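Long-range contacts in mosquitocidal toxin (PDB 2VSE), which kills mosquitoes as a bacterial holotoxin, probably by ADP-ribosylating proteins of the target cell, with ricin-B-like lectin domains that probably bind carbohydrate: residues K518-L523 with I543-I548; Q497-E502 with Y509-Y514. All coordinates share one frame; numbering follows the deposited sequence.

Contact 1 of 2, residues K518-L523 with I543-I548; sequences KIVLDL and INQRWI
Trp547 meets strand 519-523 edge-on: its NE1 donates to Leu521 O at 3.0 Å, and the acceptor lies almost exactly in the indole plane. Seen from Leu521, though, the donor stands well above the carbonyl plane. Further along the strand, the six-membered ring of the indole brings CH2 to Leu523 CB, 4.0 Å away. A water lies within hydrogen-bonding distance of two carbonyls, Leu521 O and Gln545 O.

Next along, the 3-10 turn 543-545 grips Leu523 twice. Leu523 N donates to Asn544 O at 3.0 Å, and Asn544 ND2 returns a bond to Leu523 O. With CG between its own backbone N and carbonyl carbon (chi1 63°), Asn544 turns ND2 toward Leu523 O, which lies near the amide plane.

Gln545 runs out extended, crossing Val520 at about a right angle with OE1 3.4 Å from Val520 CG2. Its NE2 bonds Asp522 OD2 at 3.2 Å on the anti lone pair, the carboxylate turned 71° from the amide plane. His540 and Gly541 backbone N-H groups hold OE1, and Glu538 O takes NE2 as well, so the amide is fixed in rotation. This is the QxW motif of ricin-type beta-trefoils, here Gln545-Arg546-Trp547: buried carboxylate and carbonyl acceptors are met by amide and indole donors, tying the turn to the strand through directed polar bonds.

Contact 2 of 2, residues Q497-E502 with Y509-Y514; sequences QYWLIE and YIIRNY
Arg512 leaves its strand with CG anti to the backbone N (chi1 177°) and then bends at chi3 (-49°), while Glu502, one pair further along the same sheet face, extends beyond CG to meet it. The guanidinium takes the carboxylate side-on, two nitrogens to two oxygens: NH2 reaches the syn lone pair of Glu502 OE1 at 2.7 Å, and NE approaches OE2 from above the carboxylate plane, also at 2.7 Å. The two flat groups are turned 42° against each other, so the salt bridge is twisted. Arg517 O takes NH1, and Phe539 adds a cation-pi contact, leaving the guanidinium held on several sides.

On the face bearing Trp499, Ile501, Ile511 and Asn513, the indole lies across the partner strand. Ile511 CG2 touches Trp499 CB at 3.8 Å, and Asn513 ND2 stands over one ring face toward its rim, the amide nearly upright on the indole. That amide is held by Asp496 O, with Asn513 OD1 bonded to Asn516 N; Trp499 NE1 goes to Leu477 O. Near the turn, Ile501 CG2 meets Tyr509 CD1 at 3.6 Å, and at the far end Tyr514 N donates to Tyr498 O at 3.0 Å.

In the backbone, Leu500 with Arg512 and Glu502 with Ile510 form antiparallel hydrogen-bonded pairs, each joined by two reciprocal bonds, such as Glu502 N to Ile510 O at 2.9 Å and Ile510 N to Glu502 O at 2.8 Å. Strand 498-503 lies between 464-469 and 509-513, and 509-513 goes on to bond Trp547 of strand 547-551 and Ile519 and Leu521 of strand 519-523. Ile511 rests on Ile467, Leu521 and Trp547.

In the fold
Both contacts belong to one ricin-B-like beta-trefoil domain, with centres about 10 Å apart. Along the chain they come in series: the 498-503/509-513 hairpin of contact 2 closes first, and strand 519-523 then opens contact 1, whose second half leads into strand 547-551. Strands 509-513 and 547-551, the two ends of a six-stranded sheet, meet through a probable hydrogen bond between Trp547 O and Tyr509 N, so the sheet curls round on itself, as in the barrel of a beta-trefoil. Ile519 O probably bonds Asn513 N, and Leu521 CD1 packs 3.3 Å from Trp499 CZ3. Strand 509-513, second arm of the hairpin, thus bonds both partners of contact 1 and ties the contacts together within one trefoil.

Contact 1 of 2, residues K518-L523 with I543-I548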
loop_
_atom_site.group_PDB
_atom_site.type_symbol
_atom_site.label_atom_id
_atom_site.label_comp_id
_atom_site.label_asym_id
_atom_site.label_seq_id
_atom_site.Cartn_x
_atom_site.Cartn_y
_atom_site.Cartn_z
ATOM N N LYS A 518 21.398 21.502 9.622
ATOM C CA LYS A 518 22.579 20.672 9.549
ATOM C C LYS A 518 22.390 19.386 10.359
ATOM O O LYS A 518 23.085 18.391 10.114
ATOM C CB LYS A 518 23.793 21.445 10.038
ATOM C CG LYS A 518 24.345 22.433 9.035
ATOM C CD LYS A 518 25.699 22.935 9.491
ATOM C CE LYS A 518 26.318 23.894 8.485
ATOM N NZ LYS A 518 27.809 23.842 8.533
ATOM N N ILE A 519 21.427 19.404 11.287
ATOM C CA ILE A 519 21.214 18.317 12.253
ATOM C C ILE A 519 20.127 17.302 11.828
ATOM O O ILE A 519 18.994 17.666 11.510
ATOM C CB ILE A 519 20.884 18.906 13.652
ATOM C CG1 ILE A 519 22.048 19.775 14.184
ATOM C CG2 ILE A 519 20.387 17.832 14.620
ATOM C CD1 ILE A 519 23.393 19.086 14.305
ATOM N N VAL A 520 20.481 16.022 11.835
ATOM C CA VAL A 520 19.548 14.978 11.457
ATOM C C VAL A 520 19.578 13.863 12.490
ATOM O O VAL A 520 20.550 13.736 13.244
ATOM C CB VAL A 520 19.838 14.410 10.018
ATOM C CG1 VAL A 520 19.784 15.518 8.966
ATOM C CG2 VAL A 520 21.181 13.696 9.960
ATOM N N LEU A 521 18.501 13.073 12.530
ATOM C CA LEU A 521 18.414 11.862 13.350
ATOM C C LEU A 521 19.479 10.849 12.942
ATOM O O LEU A 521 19.572 10.468 11.759
ATOM C CB LEU A 521 17.040 11.231 13.193
ATOM C CG LEU A 521 16.068 11.331 14.358
ATOM C CD1 LEU A 521 15.852 12.762 14.775
ATOM C CD2 LEU A 521 14.762 10.683 13.956
ATOM N N ASP A 522 20.261 10.410 13.929
ATOM C CA ASP A 522 21.478 9.636 13.712
ATOM C C ASP A 522 21.542 8.567 14.790
ATOM O O ASP A 522 21.532 8.883 15.986
ATOM C CB ASP A 522 22.697 10.582 13.805
ATOM C CG ASP A 522 24.057 9.865 13.660
ATOM O OD1 ASP A 522 24.397 9.005 14.503
ATOM O OD2 ASP A 522 24.818 10.202 12.726
ATOM N N LEU A 523 21.583 7.302 14.371
ATOM C CA LEU A 523 21.780 6.187 15.287
ATOM C C LEU A 523 23.264 6.138 15.664
ATOM O O LEU A 523 24.130 5.869 14.815
ATOM C CB LEU A 523 21.320 4.871 14.649
ATOM C CG LEU A 523 21.434 3.555 15.443
ATOM C CD1 LEU A 523 20.563 3.545 16.693
ATOM C CD2 LEU A 523 21.104 2.341 14.575
ATOM N N ILE A 543 24.388 5.399 6.188
ATOM C CA ILE A 543 23.347 4.422 6.488
ATOM C C ILE A 543 22.691 4.619 7.867
ATOM O O ILE A 543 21.484 4.399 8.014
ATOM C CB ILE A 543 23.864 2.974 6.269
ATOM C CG1 ILE A 543 22.702 1.980 6.206
ATOM C CG2 ILE A 543 24.914 2.601 7.311
ATOM C CD1 ILE A 543 23.097 0.577 5.649
ATOM N N ASN A 544 23.465 5.069 8.851
ATOM C CA ASN A 544 22.925 5.299 10.192
ATOM C C ASN A 544 22.129 6.605 10.327
ATOM O O ASN A 544 21.747 6.991 11.430
ATOM C CB ASN A 544 24.039 5.231 11.249
ATOM C CG ASN A 544 25.096 6.309 11.061
ATOM O OD1 ASN A 544 25.639 6.481 9.972
ATOM N ND2 ASN A 544 25.401 7.030 12.131
ATOM N N GLN A 545 21.891 7.284 9.210
ATOM C CA GLN A 545 21.073 8.503 9.201
ATOM C C GLN A 545 19.832 8.341 8.317
ATOM O O GLN A 545 19.056 9.289 8.119
ATOM C CB GLN A 545 21.890 9.697 8.734
ATOM C CG GLN A 545 22.958 10.150 9.718
ATOM C CD GLN A 545 23.656 11.405 9.257
ATOM O OE1 GLN A 545 23.401 11.900 8.157
ATOM N NE2 GLN A 545 24.528 11.942 10.102
ATOM N N ARG A 546 19.657 7.128 7.805
ATOM C CA ARG A 546 18.566 6.809 6.908
ATOM C C ARG A 546 17.544 5.950 7.640
ATOM O O ARG A 546 17.894 5.017 8.374
ATOM C CB ARG A 546 19.107 6.120 5.660
ATOM C CG ARG A 546 20.108 6.990 4.917
ATOM C CD ARG A 546 20.903 6.250 3.871
ATOM N NE ARG A 546 20.283 6.374 2.561
ATOM C CZ ARG A 546 20.502 7.369 1.697
ATOM N NH1 ARG A 546 21.343 8.354 1.984
ATOM N NH2 ARG A 546 19.873 7.361 0.530
ATOM N N TRP A 547 16.275 6.290 7.469
ATOM C CA TRP A 547 15.236 5.680 8.286
ATOM C C TRP A 547 14.071 5.137 7.469
ATOM O O TRP A 547 13.611 5.770 6.516
ATOM C CB TRP A 547 14.738 6.684 9.322
ATOM C CG TRP A 547 15.827 7.167 10.228
ATOM C CD1 TRP A 547 16.617 8.270 10.051
ATOM C CD2 TRP A 547 16.269 6.545 11.439
ATOM N NE1 TRP A 547 17.515 8.382 11.089
ATOM C CE2 TRP A 547 17.319 7.341 11.959
ATOM C CE3 TRP A 547 15.873 5.404 12.144
ATOM C CZ2 TRP A 547 17.979 7.026 13.150
ATOM C CZ3 TRP A 547 16.528 5.092 13.332
ATOM C CH2 TRP A 547 17.572 5.898 13.819
ATOM N N ILE A 548 13.607 3.955 7.861
ATOM C CA ILE A 548 12.403 3.356 7.302
ATOM C C ILE A 548 11.198 3.813 8.124
ATOM O O ILE A 548 11.193 3.675 9.351
ATOM C CB ILE A 548 12.526 1.824 7.298
ATOM C CG1 ILE A 548 13.668 1.425 6.358
ATOM C CG2 ILE A 548 11.189 1.144 6.918
ATOM C CD1 ILE A 548 14.318 0.115 6.698
HETATM O O HOH W 1 17.868 11.269 9.534
#

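Contact 2 of 2, residues Q497-E502 with Y509-Y514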
loop_
_atom_site.group_PDB
_atom_site.type_symbol
_atom_site.label_atom_id
_atom_site.label_comp_id
_atom_site.label_asym_id
_atom_site.label_seq_id
_atom_site.Cartn_x
_atom_site.Cartn_y
_atom_site.Cartn_z
ATOM N N GLN A 497 11.315 21.252 17.622
ATOM C CA GLN A 497 10.698 19.957 17.896
ATOM C C GLN A 497 9.936 19.482 16.669
ATOM O O GLN A 497 9.165 18.527 16.738
ATOM C CB GLN A 497 9.773 20.059 19.100
ATOM C CG GLN A 497 10.448 20.631 20.324
ATOM C CD GLN A 497 9.512 20.706 21.503
ATOM O OE1 GLN A 497 8.908 21.741 21.753
ATOM N NE2 GLN A 497 9.387 19.611 22.238
ATOM N N TYR A 498 10.152 20.176 15.550
ATOM C CA TYR A 498 9.594 19.791 14.263
ATOM C C TYR A 498 10.673 19.258 13.332
ATOM O O TYR A 498 11.825 19.666 13.407
ATOM C CB TYR A 498 8.858 20.957 13.615
ATOM C CG TYR A 498 7.521 21.230 14.240
ATOM C CD1 TYR A 498 6.350 20.698 13.692
ATOM C CD2 TYR A 498 7.420 22.024 15.381
ATOM C CE1 TYR A 498 5.117 20.941 14.272
ATOM C CE2 TYR A 498 6.196 22.276 15.964
ATOM C CZ TYR A 498 5.048 21.725 15.410
ATOM O OH TYR A 498 3.830 21.988 16.008
ATOM N N TRP A 499 10.284 18.354 12.443
ATOM C CA TRP A 499 11.238 17.611 11.632
ATOM C C TRP A 499 10.828 17.586 10.170
ATOM O O TRP A 499 9.658 17.347 9.829
ATOM C CB TRP A 499 11.411 16.177 12.153
ATOM C CG TRP A 499 11.897 16.136 13.576
ATOM C CD1 TRP A 499 11.133 16.178 14.695
ATOM C CD2 TRP A 499 13.257 16.083 14.020
ATOM N NE1 TRP A 499 11.920 16.158 15.806
ATOM C CE2 TRP A 499 13.230 16.089 15.427
ATOM C CE3 TRP A 499 14.496 16.023 13.362
ATOM C CZ2 TRP A 499 14.392 16.041 16.202
ATOM C CZ3 TRP A 499 15.653 15.984 14.130
ATOM C CH2 TRP A 499 15.591 15.988 15.541
ATOM N N LEU A 500 11.815 17.848 9.322
ATOM C CA LEU A 500 11.663 17.823 7.892
ATOM C C LEU A 500 11.981 16.407 7.483
ATOM O O LEU A 500 13.082 15.909 7.759
ATOM C CB LEU A 500 12.645 18.802 7.241
ATOM C CG LEU A 500 12.403 20.307 7.473
ATOM C CD1 LEU A 500 13.661 21.112 7.194
ATOM C CD2 LEU A 500 11.214 20.810 6.651
ATOM N N ILE A 501 11.003 15.754 6.852
ATOM C CA ILE A 501 11.123 14.360 6.478
ATOM C C ILE A 501 11.309 14.264 4.961
ATOM O O ILE A 501 10.396 14.521 4.192
ATOM C CB ILE A 501 9.920 13.532 6.974
ATOM C CG1 ILE A 501 9.823 13.587 8.508
ATOM C CG2 ILE A 501 10.056 12.099 6.535
ATOM C CD1 ILE A 501 8.594 12.884 9.121
ATOM N N GLU A 502 12.513 13.899 4.543
ATOM C CA GLU A 502 12.876 13.914 3.141
ATOM C C GLU A 502 13.027 12.475 2.684
ATOM O O GLU A 502 13.678 11.668 3.358
ATOM C CB GLU A 502 14.186 14.675 2.946
ATOM C CG GLU A 502 14.238 16.006 3.702
ATOM C CD GLU A 502 15.626 16.623 3.768
ATOM O OE1 GLU A 502 16.641 15.900 3.728
ATOM O OE2 GLU A 502 15.703 17.859 3.887
ATOM N N TYR A 509 14.353 7.524 4.604
ATOM C CA TYR A 509 14.111 8.944 4.820
ATOM C C TYR A 509 15.239 9.570 5.624
ATOM O O TYR A 509 15.897 8.886 6.405
ATOM C CB TYR A 509 12.810 9.144 5.598
ATOM C CG TYR A 509 11.572 8.711 4.857
ATOM C CD1 TYR A 509 10.861 9.623 4.084
ATOM C CD2 TYR A 509 11.099 7.386 4.931
ATOM C CE1 TYR A 509 9.730 9.256 3.413
ATOM C CE2 TYR A 509 9.951 7.004 4.246
ATOM C CZ TYR A 509 9.279 7.956 3.483
ATOM O OH TYR A 509 8.146 7.641 2.782
ATOM N N ILE A 510 15.450 10.863 5.420
ATOM C CA ILE A 510 16.266 11.672 6.295
ATOM C C ILE A 510 15.282 12.452 7.172
ATOM O O ILE A 510 14.291 13.015 6.674
ATOM C CB ILE A 510 17.166 12.655 5.496
ATOM C CG1 ILE A 510 18.025 11.923 4.442
ATOM C CG2 ILE A 510 18.025 13.470 6.433
ATOM C CD1 ILE A 510 18.887 10.757 4.987
ATOM N N ILE A 511 15.539 12.452 8.479
ATOM C CA ILE A 511 14.703 13.163 9.415
ATOM C C ILE A 511 15.518 14.328 9.986
ATOM O O ILE A 511 16.426 14.142 10.787
ATOM C CB ILE A 511 14.117 12.204 10.462
ATOM C CG1 ILE A 511 13.416 11.039 9.744
ATOM C CG2 ILE A 511 13.122 12.927 11.368
ATOM C CD1 ILE A 511 12.836 9.979 10.661
ATOM N N ARG A 512 15.194 15.533 9.523
ATOM C CA ARG A 512 16.078 16.682 9.636
ATOM C C ARG A 512 15.425 17.724 10.519
ATOM O O ARG A 512 14.254 18.066 10.324
ATOM C CB ARG A 512 16.366 17.233 8.230
ATOM C CG ARG A 512 17.223 18.500 8.173
ATOM C CD ARG A 512 17.346 19.106 6.751
ATOM N NE ARG A 512 17.697 18.110 5.737
ATOM C CZ ARG A 512 18.931 17.658 5.502
ATOM N NH1 ARG A 512 19.974 18.120 6.198
ATOM N NH2 ARG A 512 19.119 16.729 4.569
ATOM N N ASN A 513 16.175 18.238 11.488
ATOM C CA ASN A 513 15.622 19.239 12.381
ATOM C C ASN A 513 15.232 20.536 11.663
ATOM O O ASN A 513 16.031 21.104 10.922
ATOM C CB ASN A 513 16.572 19.524 13.530
ATOM C CG ASN A 513 15.952 20.419 14.554
ATOM O OD1 ASN A 513 16.214 21.622 14.575
ATOM N ND2 ASN A 513 15.086 19.855 15.385
ATOM N N TYR A 514 14.002 20.992 11.889
ATOM C CA TYR A 514 13.482 22.188 11.230
ATOM C C TYR A 514 14.302 23.438 11.544
ATOM O O TYR A 514 14.566 24.255 10.646
ATOM C CB TYR A 514 12.019 22.428 11.600
ATOM C CG TYR A 514 11.460 23.708 11.009
ATOM C CD1 TYR A 514 10.941 23.726 9.707
ATOM C CD2 TYR A 514 11.471 24.912 11.740
ATOM C CE1 TYR A 514 10.447 24.885 9.156
ATOM C CE2 TYR A 514 10.973 26.086 11.188
ATOM C CZ TYR A 514 10.465 26.059 9.894
ATOM O OH TYR A 514 9.964 27.198 9.322
#